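PDB 1JMX: amine Dehydrogenase from Pseudomonas putida, which probably oxidises primary amines to aldehydes and passes the electrons to c-type haem, this chain being the beta-propeller subunit of the three-chain enzyme. Local coordinates for residues L326-V329 with K330-K333; V320-P323 with D324-E327; V25-V28 with A29-T32; A6-G10 with H11-I15. All coordinates share one frame; numbering follows the deposited sequence.

Contact 1: L326-V329 with K330-K333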
ATOM      1  N   LEU B 326      21.513   3.467  29.642  1.00 23.07           N
ATOM      2  CA  LEU B 326      20.790   3.223  28.382  1.00 21.95           C
ATOM      3  C   LEU B 326      20.936   1.772  27.900  1.00 22.23           C
ATOM      4  O   LEU B 326      21.073   1.502  26.701  1.00 22.32           O
ATOM      5  CB  LEU B 326      21.204   4.201  27.265  1.00 20.76           C
ATOM      6  CG  LEU B 326      20.147   5.211  26.775  1.00 20.64           C
ATOM      7  CD1 LEU B 326      20.358   5.524  25.299  1.00 17.61           C
ATOM      8  CD2 LEU B 326      18.751   4.663  26.978  1.00 20.10           C
ATOM      9  N   GLU B 327      20.899   0.837  28.844  1.00 21.31           N
ATOM     10  CA  GLU B 327      21.018  -0.563  28.498  1.00 22.12           C
ATOM     11  C   GLU B 327      19.900  -1.416  29.046  1.00 22.05           C
ATOM     12  O   GLU B 327      19.452  -1.229  30.176  1.00 23.36           O
ATOM     13  CB  GLU B 327      22.366  -1.113  28.931  1.00 24.23           C
ATOM     14  CG  GLU B 327      23.510  -0.583  28.068  1.00 27.44           C
ATOM     15  CD  GLU B 327      24.841  -1.230  28.376  1.00 27.07           C
ATOM     16  OE1 GLU B 327      25.843  -0.874  27.709  1.00 26.97           O
ATOM     17  OE2 GLU B 327      24.879  -2.097  29.281  1.00 29.23           O
ATOM     18  N   LYS B 328      19.463  -2.366  28.225  1.00 21.34           N
ATOM     19  CA  LYS B 328      18.385  -3.257  28.588  1.00 22.11           C
ATOM     20  C   LYS B 328      18.772  -4.154  29.749  1.00 23.17           C
ATOM     21  O   LYS B 328      19.733  -4.917  29.666  1.00 23.96           O
ATOM     22  CB  LYS B 328      17.966  -4.108  27.395  1.00 22.94           C
ATOM     23  CG  LYS B 328      16.598  -4.750  27.569  1.00 22.78           C
ATOM     24  CD  LYS B 328      16.324  -5.787  26.515  1.00 22.31           C
ATOM     25  CE  LYS B 328      17.240  -6.972  26.700  1.00 21.43           C
ATOM     26  NZ  LYS B 328      16.963  -8.030  25.697  1.00 22.64           N
ATOM     27  N   VAL B 329      18.031  -4.008  30.843  1.00 24.11           N
ATOM     28  CA  VAL B 329      18.219  -4.788  32.061  1.00 24.95           C
ATOM     29  C   VAL B 329      17.510  -6.131  31.918  1.00 25.15           C
ATOM     30  O   VAL B 329      18.068  -7.168  32.280  1.00 27.05           O
ATOM     31  CB  VAL B 329      17.672  -4.029  33.307  1.00 25.69           C
ATOM     32  CG1 VAL B 329      17.783  -4.896  34.557  1.00 28.65           C
ATOM     33  CG2 VAL B 329      18.436  -2.719  33.503  1.00 26.11           C
ATOM     34  N   LYS B 330      16.281  -6.115  31.404  1.00 23.75           N
ATOM     35  CA  LYS B 330      15.537  -7.357  31.211  1.00 24.11           C
ATOM     36  C   LYS B 330      14.321  -7.193  30.321  1.00 22.55           C
ATOM     37  O   LYS B 330      14.082  -6.118  29.788  1.00 22.43           O
ATOM     38  CB  LYS B 330      15.133  -7.988  32.552  1.00 26.51           C
ATOM     39  CG  LYS B 330      14.278  -7.119  33.443  1.00 28.06           C
ATOM     40  CD  LYS B 330      13.952  -7.831  34.752  1.00 29.70           C
ATOM     41  CE  LYS B 330      13.034  -9.032  34.519  1.00 32.06           C
ATOM     42  NZ  LYS B 330      12.426  -9.566  35.793  1.00 34.84           N
ATOM     43  N   ASN B 331      13.595  -8.289  30.123  1.00 21.60           N
ATOM     44  CA  ASN B 331      12.392  -8.294  29.306  1.00 21.87           C
ATOM     45  C   ASN B 331      11.281  -8.974  30.064  1.00 22.10           C
ATOM     46  O   ASN B 331      11.488 -10.025  30.676  1.00 22.85           O
ATOM     47  CB  ASN B 331      12.600  -9.068  27.997  1.00 21.43           C
ATOM     48  CG  ASN B 331      13.512  -8.356  27.044  1.00 21.95           C
ATOM     49  OD1 ASN B 331      14.703  -8.661  26.965  1.00 22.16           O
ATOM     50  ND2 ASN B 331      12.968  -7.386  26.319  1.00 20.57           N
ATOM     51  N   ILE B 332      10.103  -8.361  30.023  1.00 21.25           N
ATOM     52  CA  ILE B 332       8.922  -8.916  30.660  1.00 19.88           C
ATOM     53  C   ILE B 332       8.123  -9.512  29.509  1.00 20.29           C
ATOM     54  O   ILE B 332       7.721  -8.798  28.591  1.00 19.69           O
ATOM     55  CB  ILE B 332       8.082  -7.814  31.363  1.00 19.36           C
ATOM     56  CG1 ILE B 332       8.897  -7.161  32.484  1.00 17.81           C
ATOM     57  CG2 ILE B 332       6.776  -8.403  31.917  1.00 19.25           C
ATOM     58  CD1 ILE B 332       8.225  -5.966  33.104  1.00 17.48           C
ATOM     59  N   LYS B 333       7.974 -10.831  29.515  1.00 20.82           N
ATOM     60  CA  LYS B 333       7.214 -11.512  28.474  1.00 22.46           C
ATOM     61  C   LYS B 333       5.751 -11.561  28.911  1.00 21.09           C
ATOM     62  O   LYS B 333       5.434 -12.097  29.972  1.00 22.65           O
ATOM     63  CB  LYS B 333       7.770 -12.925  28.249  1.00 25.49           C
ATOM     64  CG  LYS B 333       6.989 -13.801  27.260  1.00 30.03           C
ATOM     65  CD  LYS B 333       7.049 -13.278  25.831  1.00 33.17           C
ATOM     66  CE  LYS B 333       8.482 -13.251  25.281  1.00 35.06           C
ATOM     67  NZ  LYS B 333       8.543 -12.743  23.869  1.00 35.82           N
TER
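K330 follows V329 through a step in the strand at which both residues face V320 of the neighbouring strand, a classic beta bulge. The contact therefore stays within one edge strand of a propeller blade, and the bulge helps bring K328 and N331 together. K330 sends its chain away from 326-329 towards D31, but its carbonyl oxygen lies beside the aliphatic part of K328, 3.6 Å from K330 O to K328 CG. N331 comes next and carries the polar contact. Residues three apart in a regular strand would fall on opposite faces; the extra residue brings N331 round to the side of K328, where the two side chains meet at about a right angle. K328 is bent at its third torsion (chi3 68°), which brings its ammonium alongside N331. There K328 NZ donates to N331 OD1 at 2.7 Å, in the carbonyl plane and onto a lone pair, while K328 CD packs 3.3 Å from N331 OD1. Beyond, I332 turns inward against L318. Since K328 NZ also forms a salt bridge with D294, the lysine is held by one neutral and one charged oxygen, and its positive charge probably polarises the N331 amide.

Contact 2: V320-P323 with D324-E327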
ATOM      1  N   VAL B 320      13.006  -3.565  29.578  1.00 16.98           N
ATOM      2  CA  VAL B 320      13.248  -2.723  30.745  1.00 16.62           C
ATOM      3  C   VAL B 320      14.663  -2.194  30.603  1.00 17.75           C
ATOM      4  O   VAL B 320      15.605  -2.965  30.466  1.00 18.14           O
ATOM      5  CB  VAL B 320      13.115  -3.487  32.082  1.00 15.43           C
ATOM      6  CG1 VAL B 320      13.267  -2.518  33.246  1.00 15.49           C
ATOM      7  CG2 VAL B 320      11.771  -4.186  32.164  1.00 14.19           C
ATOM      8  N   PHE B 321      14.790  -0.873  30.609  1.00 18.02           N
ATOM      9  CA  PHE B 321      16.068  -0.205  30.465  1.00 17.94           C
ATOM     10  C   PHE B 321      16.474   0.606  31.679  1.00 18.60           C
ATOM     11  O   PHE B 321      15.637   1.054  32.464  1.00 18.28           O
ATOM     12  CB  PHE B 321      16.030   0.758  29.277  1.00 17.57           C
ATOM     13  CG  PHE B 321      16.367   0.127  27.968  1.00 18.74           C
ATOM     14  CD1 PHE B 321      15.487  -0.755  27.355  1.00 18.42           C
ATOM     15  CD2 PHE B 321      17.573   0.428  27.333  1.00 19.01           C
ATOM     16  CE1 PHE B 321      15.801  -1.331  26.126  1.00 20.27           C
ATOM     17  CE2 PHE B 321      17.896  -0.146  26.100  1.00 18.85           C
ATOM     18  CZ  PHE B 321      17.011  -1.023  25.498  1.00 19.77           C
ATOM     19  N   ASN B 322      17.785   0.759  31.832  1.00 19.10           N
ATOM     20  CA  ASN B 322      18.346   1.588  32.882  1.00 17.94           C
ATOM     21  C   ASN B 322      18.483   2.862  32.078  1.00 17.73           C
ATOM     22  O   ASN B 322      19.176   2.872  31.062  1.00 17.81           O
ATOM     23  CB  ASN B 322      19.730   1.089  33.292  1.00 19.96           C
ATOM     24  CG  ASN B 322      20.381   1.977  34.332  1.00 19.20           C
ATOM     25  OD1 ASN B 322      20.632   3.154  34.093  1.00 20.18           O
ATOM     26  ND2 ASN B 322      20.652   1.412  35.497  1.00 21.86           N
ATOM     27  N   PRO B 323      17.789   3.937  32.477  1.00 17.56           N
ATOM     28  CA  PRO B 323      17.885   5.188  31.721  1.00 18.23           C
ATOM     29  C   PRO B 323      19.252   5.887  31.743  1.00 20.09           C
ATOM     30  O   PRO B 323      19.584   6.628  30.817  1.00 18.69           O
ATOM     31  CB  PRO B 323      16.777   6.041  32.338  1.00 16.69           C
ATOM     32  CG  PRO B 323      16.752   5.580  33.742  1.00 16.94           C
ATOM     33  CD  PRO B 323      16.875   4.083  33.620  1.00 16.00           C
ATOM     34  N   ASP B 324      20.045   5.638  32.783  1.00 22.33           N
ATOM     35  CA  ASP B 324      21.368   6.257  32.901  1.00 24.97           C
ATOM     36  C   ASP B 324      22.365   5.620  31.944  1.00 24.35           C
ATOM     37  O   ASP B 324      22.993   6.309  31.143  1.00 25.61           O
ATOM     38  CB  ASP B 324      21.900   6.146  34.334  1.00 27.59           C
ATOM     39  CG  ASP B 324      20.965   6.766  35.353  1.00 30.85           C
ATOM     40  OD1 ASP B 324      20.535   7.925  35.145  1.00 33.13           O
ATOM     41  OD2 ASP B 324      20.651   6.084  36.354  1.00 33.80           O
ATOM     42  N   THR B 325      22.496   4.302  32.024  1.00 22.75           N
ATOM     43  CA  THR B 325      23.416   3.585  31.163  1.00 23.06           C
ATOM     44  C   THR B 325      22.835   3.335  29.775  1.00 22.70           C
ATOM     45  O   THR B 325      23.577   3.069  28.842  1.00 22.95           O
ATOM     46  CB  THR B 325      23.837   2.239  31.801  1.00 23.36           C
ATOM     47  OG1 THR B 325      22.686   1.407  31.983  1.00 23.70           O
ATOM     48  CG2 THR B 325      24.489   2.475  33.162  1.00 24.18           C
ATOM     49  N   LEU B 326      21.513   3.467  29.642  1.00 23.07           N
ATOM     50  CA  LEU B 326      20.790   3.223  28.382  1.00 21.95           C
ATOM     51  C   LEU B 326      20.936   1.772  27.900  1.00 22.23           C
ATOM     52  O   LEU B 326      21.073   1.502  26.701  1.00 22.32           O
ATOM     53  CB  LEU B 326      21.204   4.201  27.265  1.00 20.76           C
ATOM     54  CG  LEU B 326      20.147   5.211  26.775  1.00 20.64           C
ATOM     55  CD1 LEU B 326      20.358   5.524  25.299  1.00 17.61           C
ATOM     56  CD2 LEU B 326      18.751   4.663  26.978  1.00 20.10           C
ATOM     57  N   GLU B 327      20.899   0.837  28.844  1.00 21.31           N
ATOM     58  CA  GLU B 327      21.018  -0.563  28.498  1.00 22.12           C
ATOM     59  C   GLU B 327      19.900  -1.416  29.046  1.00 22.05           C
ATOM     60  O   GLU B 327      19.452  -1.229  30.176  1.00 23.36           O
ATOM     61  CB  GLU B 327      22.366  -1.113  28.931  1.00 24.23           C
ATOM     62  CG  GLU B 327      23.510  -0.583  28.068  1.00 27.44           C
ATOM     63  CD  GLU B 327      24.841  -1.230  28.376  1.00 27.07           C
ATOM     64  OE1 GLU B 327      25.843  -0.874  27.709  1.00 26.97           O
ATOM     65  OE2 GLU B 327      24.879  -2.097  29.281  1.00 29.23           O
TER
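N322 and T325 meet across the tight four-residue turn between strands 317-322 and 327-333, and the asparagine side chain spans much of that turn. With CG anti to the backbone N (chi1 177°), N322 reaches forward over the turn, and its OD1 takes two backbone amides: T325 N at 3.0 Å in a straight bond, approaching from above the carboxamide plane, and D324 N at 2.9 Å in a weak, bent one. The bond to D324 N, though weak, is that of an Asx turn. T325 OG1 lies across the asparagine, 3.2 Å from N322 CB. The backbone closes the hairpin with N322 N donating to E327 O at 3.1 Å; N322 O receives L326 N weakly, as L326 and E327 both face N322 in a G1 bulge. Replacing N322 by a leucine would probably leave the D324 and T325 amides without their acceptor and let the turn flex.

The densely packed part lies on the inner side. The F321 ring presses CD2 to 3.4 Å from E327 C, and L326 O sits at the ring edge, in its plane, 3.6 Å from F321 CE2. The two side chains touch more loosely, F321 CD2 to L326 CD2 at 4.4 Å, and both continue onto L277 of the preceding blade. D324 and T325, by contrast, are on the solvent side, although P323 O and T325 O are engaged by K279 and K289. The chemistry is thus divided: at the base of the hairpin a ring packs against the backbone of L326 and E327, while at its tip one carboxamide oxygen accepts two amides, one of them weakly.

Contact 3: V25-V28 with A29-T32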
ATOM      1  N   VAL B  25      -1.535  -6.454  34.570  1.00 14.66           N
ATOM      2  CA  VAL B  25      -1.041  -5.571  35.609  1.00 14.29           C
ATOM      3  C   VAL B  25       0.387  -6.030  35.875  1.00 14.81           C
ATOM      4  O   VAL B  25       0.635  -7.204  36.155  1.00 14.63           O
ATOM      5  CB  VAL B  25      -1.876  -5.666  36.904  1.00 14.38           C
ATOM      6  CG1 VAL B  25      -1.341  -4.690  37.936  1.00 13.84           C
ATOM      7  CG2 VAL B  25      -3.333  -5.365  36.614  1.00 12.73           C
ATOM      8  N   VAL B  26       1.326  -5.112  35.704  1.00 15.24           N
ATOM      9  CA  VAL B  26       2.729  -5.403  35.918  1.00 15.64           C
ATOM     10  C   VAL B  26       3.172  -4.799  37.238  1.00 15.71           C
ATOM     11  O   VAL B  26       2.939  -3.624  37.508  1.00 15.22           O
ATOM     12  CB  VAL B  26       3.612  -4.842  34.765  1.00 15.82           C
ATOM     13  CG1 VAL B  26       5.099  -4.949  35.116  1.00 16.07           C
ATOM     14  CG2 VAL B  26       3.330  -5.607  33.473  1.00 15.63           C
ATOM     15  N   ASP B  27       3.725  -5.638  38.101  1.00 16.37           N
ATOM     16  CA  ASP B  27       4.230  -5.166  39.365  1.00 17.03           C
ATOM     17  C   ASP B  27       5.598  -4.578  39.023  1.00 17.56           C
ATOM     18  O   ASP B  27       6.532  -5.303  38.686  1.00 18.09           O
ATOM     19  CB  ASP B  27       4.355  -6.324  40.346  1.00 18.15           C
ATOM     20  CG  ASP B  27       4.885  -5.883  41.682  1.00 19.32           C
ATOM     21  OD1 ASP B  27       6.041  -6.217  42.013  1.00 20.84           O
ATOM     22  OD2 ASP B  27       4.154  -5.175  42.390  1.00 22.70           O
ATOM     23  N   VAL B  28       5.688  -3.254  39.058  1.00 17.75           N
ATOM     24  CA  VAL B  28       6.919  -2.549  38.724  1.00 17.76           C
ATOM     25  C   VAL B  28       8.129  -2.890  39.600  1.00 19.71           C
ATOM     26  O   VAL B  28       9.261  -2.852  39.124  1.00 21.28           O
ATOM     27  CB  VAL B  28       6.680  -1.023  38.707  1.00 17.45           C
ATOM     28  CG1 VAL B  28       7.983  -0.259  38.479  1.00 17.11           C
ATOM     29  CG2 VAL B  28       5.679  -0.680  37.618  1.00 16.29           C
ATOM     30  N   ALA B  29       7.900  -3.269  40.853  1.00 19.78           N
ATOM     31  CA  ALA B  29       9.008  -3.591  41.756  1.00 21.28           C
ATOM     32  C   ALA B  29       9.790  -4.839  41.342  1.00 21.38           C
ATOM     33  O   ALA B  29      11.024  -4.823  41.279  1.00 21.90           O
ATOM     34  CB  ALA B  29       8.491  -3.743  43.197  1.00 21.41           C
ATOM     35  N   SER B  30       9.059  -5.906  41.045  1.00 21.35           N
ATOM     36  CA  SER B  30       9.656  -7.177  40.660  1.00 20.75           C
ATOM     37  C   SER B  30       9.733  -7.408  39.152  1.00 20.42           C
ATOM     38  O   SER B  30      10.278  -8.412  38.705  1.00 19.90           O
ATOM     39  CB  SER B  30       8.870  -8.313  41.309  1.00 20.34           C
ATOM     40  OG  SER B  30       7.503  -8.249  40.945  1.00 22.00           O
ATOM     41  N   ASP B  31       9.166  -6.488  38.379  1.00 20.44           N
ATOM     42  CA  ASP B  31       9.154  -6.601  36.927  1.00 20.50           C
ATOM     43  C   ASP B  31       8.531  -7.906  36.475  1.00 20.74           C
ATOM     44  O   ASP B  31       9.051  -8.585  35.591  1.00 20.86           O
ATOM     45  CB  ASP B  31      10.563  -6.461  36.362  1.00 20.51           C
ATOM     46  CG  ASP B  31      11.006  -5.027  36.282  1.00 21.28           C
ATOM     47  OD1 ASP B  31      10.147  -4.172  35.989  1.00 22.31           O
ATOM     48  OD2 ASP B  31      12.202  -4.752  36.512  1.00 24.59           O
ATOM     49  N   THR B  32       7.433  -8.271  37.125  1.00 20.40           N
ATOM     50  CA  THR B  32       6.726  -9.499  36.794  1.00 20.69           C
ATOM     51  C   THR B  32       5.233  -9.201  36.663  1.00 19.92           C
ATOM     52  O   THR B  32       4.749  -8.196  37.182  1.00 20.10           O
ATOM     53  CB  THR B  32       6.954 -10.608  37.871  1.00 21.84           C
ATOM     54  OG1 THR B  32       6.237 -10.288  39.073  1.00 24.56           O
ATOM     55  CG2 THR B  32       8.442 -10.756  38.199  1.00 21.32           C
TER
HETATM   56  O   HOH W   1       5.335  -2.814  42.434  1.00 23.36           O
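D27 and S30 form the inner shell of this turn. D27 OD1 accepts from S30 OG at 2.7 Å on its anti lone pair, the one facing away from the other carboxylate oxygen, and from S30 N at 3.2 Å, which comes in on the same side but 34° out of the carboxylate plane. One oxygen is thus gripped twice by one residue. The serine hydroxyl can make its bond because OG is tucked between its own backbone N and carbonyl carbon (chi1 57°), facing back over the turn; there it also receives T32 OG1 at 3.0 Å. A water molecule serves the other oxygen: it accepts from A29 N at 3.0 Å and donates weakly to D27 OD2, so the aspartate reaches the start of the turn indirectly. With an alanine here, S30 would probably lose the acceptor for both its amide and its hydroxyl, and the water one of its holds.

These bonds close a beta hairpin between strands 22-27 and 32-38 of the blade that joins the two chain ends of the propeller. D27 N meets T32 O at 2.9 Å, almost head-on, and D27 O takes D31 N in a weak, bent bond, because D31 and T32 share D27 as partner in a G1 bulge. The bulge residue D31 has positive phi and psi, the left-handed conformation expected there. Its CB points away from 25-28, but the carboxylate bends nearer and is held by K308 and the hydroxyl of Y310 in the neighbouring blade, whose K330 and I332 also touch it.

Contact 4: A6-G10 with H11-I15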
ATOM      1  N   ALA B   6      -6.111  -8.601  44.542  1.00 22.35           N
ATOM      2  CA  ALA B   6      -6.332  -7.162  44.588  1.00 21.56           C
ATOM      3  C   ALA B   6      -4.977  -6.494  44.659  1.00 20.88           C
ATOM      4  O   ALA B   6      -4.036  -7.065  45.207  1.00 21.36           O
ATOM      5  CB  ALA B   6      -7.163  -6.788  45.806  1.00 21.21           C
ATOM      6  N   LEU B   7      -4.873  -5.300  44.090  1.00 19.54           N
ATOM      7  CA  LEU B   7      -3.619  -4.557  44.104  1.00 19.90           C
ATOM      8  C   LEU B   7      -3.298  -3.986  45.483  1.00 21.10           C
ATOM      9  O   LEU B   7      -4.190  -3.540  46.210  1.00 21.70           O
ATOM     10  CB  LEU B   7      -3.644  -3.440  43.059  1.00 18.73           C
ATOM     11  CG  LEU B   7      -3.360  -3.820  41.600  1.00 17.12           C
ATOM     12  CD1 LEU B   7      -4.240  -4.977  41.148  1.00 17.07           C
ATOM     13  CD2 LEU B   7      -3.554  -2.605  40.717  1.00 15.97           C
ATOM     14  N   LYS B   8      -2.019  -4.006  45.840  1.00 20.78           N
ATOM     15  CA  LYS B   8      -1.575  -3.499  47.129  1.00 20.26           C
ATOM     16  C   LYS B   8      -1.353  -1.996  47.133  1.00 19.36           C
ATOM     17  O   LYS B   8      -0.803  -1.438  46.186  1.00 20.20           O
ATOM     18  CB  LYS B   8      -0.299  -4.218  47.560  1.00 21.30           C
ATOM     19  CG  LYS B   8      -0.440  -5.720  47.591  1.00 24.62           C
ATOM     20  CD  LYS B   8       0.618  -6.356  48.463  1.00 29.49           C
ATOM     21  CE  LYS B   8       0.519  -7.884  48.434  1.00 32.44           C
ATOM     22  NZ  LYS B   8      -0.840  -8.384  48.825  1.00 34.84           N
ATOM     23  N   ALA B   9      -1.778  -1.350  48.213  1.00 19.46           N
ATOM     24  CA  ALA B   9      -1.632   0.094  48.376  1.00 18.49           C
ATOM     25  C   ALA B   9      -0.167   0.501  48.493  1.00 17.95           C
ATOM     26  O   ALA B   9       0.637  -0.227  49.069  1.00 18.49           O
ATOM     27  CB  ALA B   9      -2.402   0.557  49.598  1.00 19.18           C
ATOM     28  N   GLY B  10       0.172   1.662  47.939  1.00 16.87           N
ATOM     29  CA  GLY B  10       1.542   2.135  47.989  1.00 17.33           C
ATOM     30  C   GLY B  10       2.439   1.499  46.935  1.00 17.21           C
ATOM     31  O   GLY B  10       3.514   2.018  46.639  1.00 18.32           O
ATOM     32  N   HIS B  11       2.014   0.361  46.391  1.00 17.07           N
ATOM     33  CA  HIS B  11       2.778  -0.338  45.361  1.00 15.84           C
ATOM     34  C   HIS B  11       2.584   0.269  43.994  1.00 16.07           C
ATOM     35  O   HIS B  11       1.476   0.647  43.625  1.00 14.58           O
ATOM     36  CB  HIS B  11       2.370  -1.802  45.279  1.00 13.42           C
ATOM     37  CG  HIS B  11       2.947  -2.648  46.361  1.00 11.75           C
ATOM     38  ND1 HIS B  11       3.239  -3.981  46.183  1.00 12.98           N
ATOM     39  CD2 HIS B  11       3.260  -2.359  47.643  1.00 12.90           C
ATOM     40  CE1 HIS B  11       3.701  -4.482  47.311  1.00 12.62           C
ATOM     41  NE2 HIS B  11       3.722  -3.518  48.213  1.00 14.53           N
ATOM     42  N   GLU B  12       3.664   0.293  43.224  1.00 16.94           N
ATOM     43  CA  GLU B  12       3.638   0.828  41.873  1.00 16.68           C
ATOM     44  C   GLU B  12       3.221  -0.255  40.883  1.00 16.19           C
ATOM     45  O   GLU B  12       3.631  -1.404  41.002  1.00 17.49           O
ATOM     46  CB  GLU B  12       5.005   1.381  41.511  1.00 15.97           C
ATOM     47  CG  GLU B  12       5.029   2.126  40.198  1.00 17.91           C
ATOM     48  CD  GLU B  12       6.190   3.075  40.120  1.00 18.93           C
ATOM     49  OE1 GLU B  12       7.210   2.825  40.794  1.00 22.08           O
ATOM     50  OE2 GLU B  12       6.069   4.086  39.409  1.00 21.07           O
ATOM     51  N   TYR B  13       2.397   0.117  39.911  1.00 16.01           N
ATOM     52  CA  TYR B  13       1.913  -0.829  38.917  1.00 14.50           C
ATOM     53  C   TYR B  13       1.884  -0.217  37.537  1.00 15.41           C
ATOM     54  O   TYR B  13       1.946   1.003  37.382  1.00 15.86           O
ATOM     55  CB  TYR B  13       0.510  -1.312  39.275  1.00 13.97           C
ATOM     56  CG  TYR B  13       0.450  -2.133  40.540  1.00 15.71           C
ATOM     57  CD1 TYR B  13      -0.010  -1.577  41.739  1.00 15.58           C
ATOM     58  CD2 TYR B  13       0.844  -3.467  40.540  1.00 14.91           C
ATOM     59  CE1 TYR B  13      -0.077  -2.335  42.901  1.00 14.70           C
ATOM     60  CE2 TYR B  13       0.781  -4.233  41.695  1.00 17.21           C
ATOM     61  CZ  TYR B  13       0.319  -3.662  42.871  1.00 15.55           C
ATOM     62  OH  TYR B  13       0.256  -4.434  44.005  1.00 17.25           O
ATOM     63  N   MET B  14       1.775  -1.082  36.535  1.00 15.92           N
ATOM     64  CA  MET B  14       1.727  -0.659  35.144  1.00 16.24           C
ATOM     65  C   MET B  14       0.724  -1.500  34.385  1.00 15.85           C
ATOM     66  O   MET B  14       0.711  -2.722  34.508  1.00 16.05           O
ATOM     67  CB  MET B  14       3.095  -0.823  34.482  1.00 17.05           C
ATOM     68  CG  MET B  14       3.094  -0.568  32.973  1.00 21.00           C
ATOM     69  SD  MET B  14       4.675  -0.979  32.191  1.00 22.95           S
ATOM     70  CE  MET B  14       5.466   0.569  32.330  1.00 20.33           C
ATOM     71  N   ILE B  15      -0.147  -0.845  33.630  1.00 16.72           N
ATOM     72  CA  ILE B  15      -1.109  -1.585  32.837  1.00 16.29           C
ATOM     73  C   ILE B  15      -0.739  -1.512  31.368  1.00 15.81           C
ATOM     74  O   ILE B  15      -0.228  -0.499  30.886  1.00 14.98           O
ATOM     75  CB  ILE B  15      -2.551  -1.096  33.015  1.00 16.74           C
ATOM     76  CG1 ILE B  15      -2.681   0.378  32.625  1.00 17.65           C
ATOM     77  CG2 ILE B  15      -3.014  -1.364  34.425  1.00 17.48           C
ATOM     78  CD1 ILE B  15      -4.129   0.833  32.482  1.00 18.52           C
TER
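Y13 and L7 meet because the tyrosine leaves its strand with CG anti to the carbonyl carbon (chi1 -66°), laying the ring back under the preceding loop, while L7 holds its own CG beside the backbone N and is brought over that ring. L7 CG stands above the centre of one face, 3.9 Å from the Y13 centroid, in a CH-pi contact, and L7 CB reaches Y13 CE1 at 3.7 Å as the two side chains run past each other in opposite directions. At the far end of the ring, Y13 OH accepts the amide of K8 N at 3.0 Å in a fairly straight bond (159°), and K8 O lies in the ring plane at its edge, 3.5 Å from Y13 CE1. The tyrosine thus holds the loop by an apolar face and a polar tip.

A second CH-pi pair lies outside the first: K8 CB sits over the middle of the H11 ring, 3.8 Å from its centroid, and the two side chains run alongside each other in the same direction. What brings them together is a type II beta turn from K8 to H11, closed by a weak bond from H11 N to K8 O at 3.3 Å. G10 fills the third position, where a CB would collide with the carbonyl oxygen of A9.

Further in, Y13 packs edge-to-face with Y34 and touches V25, and L7 lies against the same two residues. Strand 12-18 itself runs between 22-27 and 345-348, so the turn emerges at the blade where N-terminal and C-terminal strands join.

From the N terminus, contact 4 folds the leading loop onto strand 12-18, and contact 3 then closes the hairpin between strands 22-27 and 32-38. V26 N meets M14 O at 2.7 Å between them, in the blade completed by strand 345-348. Some 290 residues later, contact 2 turns the chain from strand 317-322 into 327-333, and contact 1 runs on along that strand; V329 N and V320 O, 2.7 Å apart, pair the strands. Contacts 4, 3 and 2 follow in series, contact 1 overlaps the end of contact 2 at L326 and E327, and none crosses another. Contact 3 bridges the two blades: D31 packs on I332 of contact 1 and V320 of contact 2, whereas contact 4 touches neither.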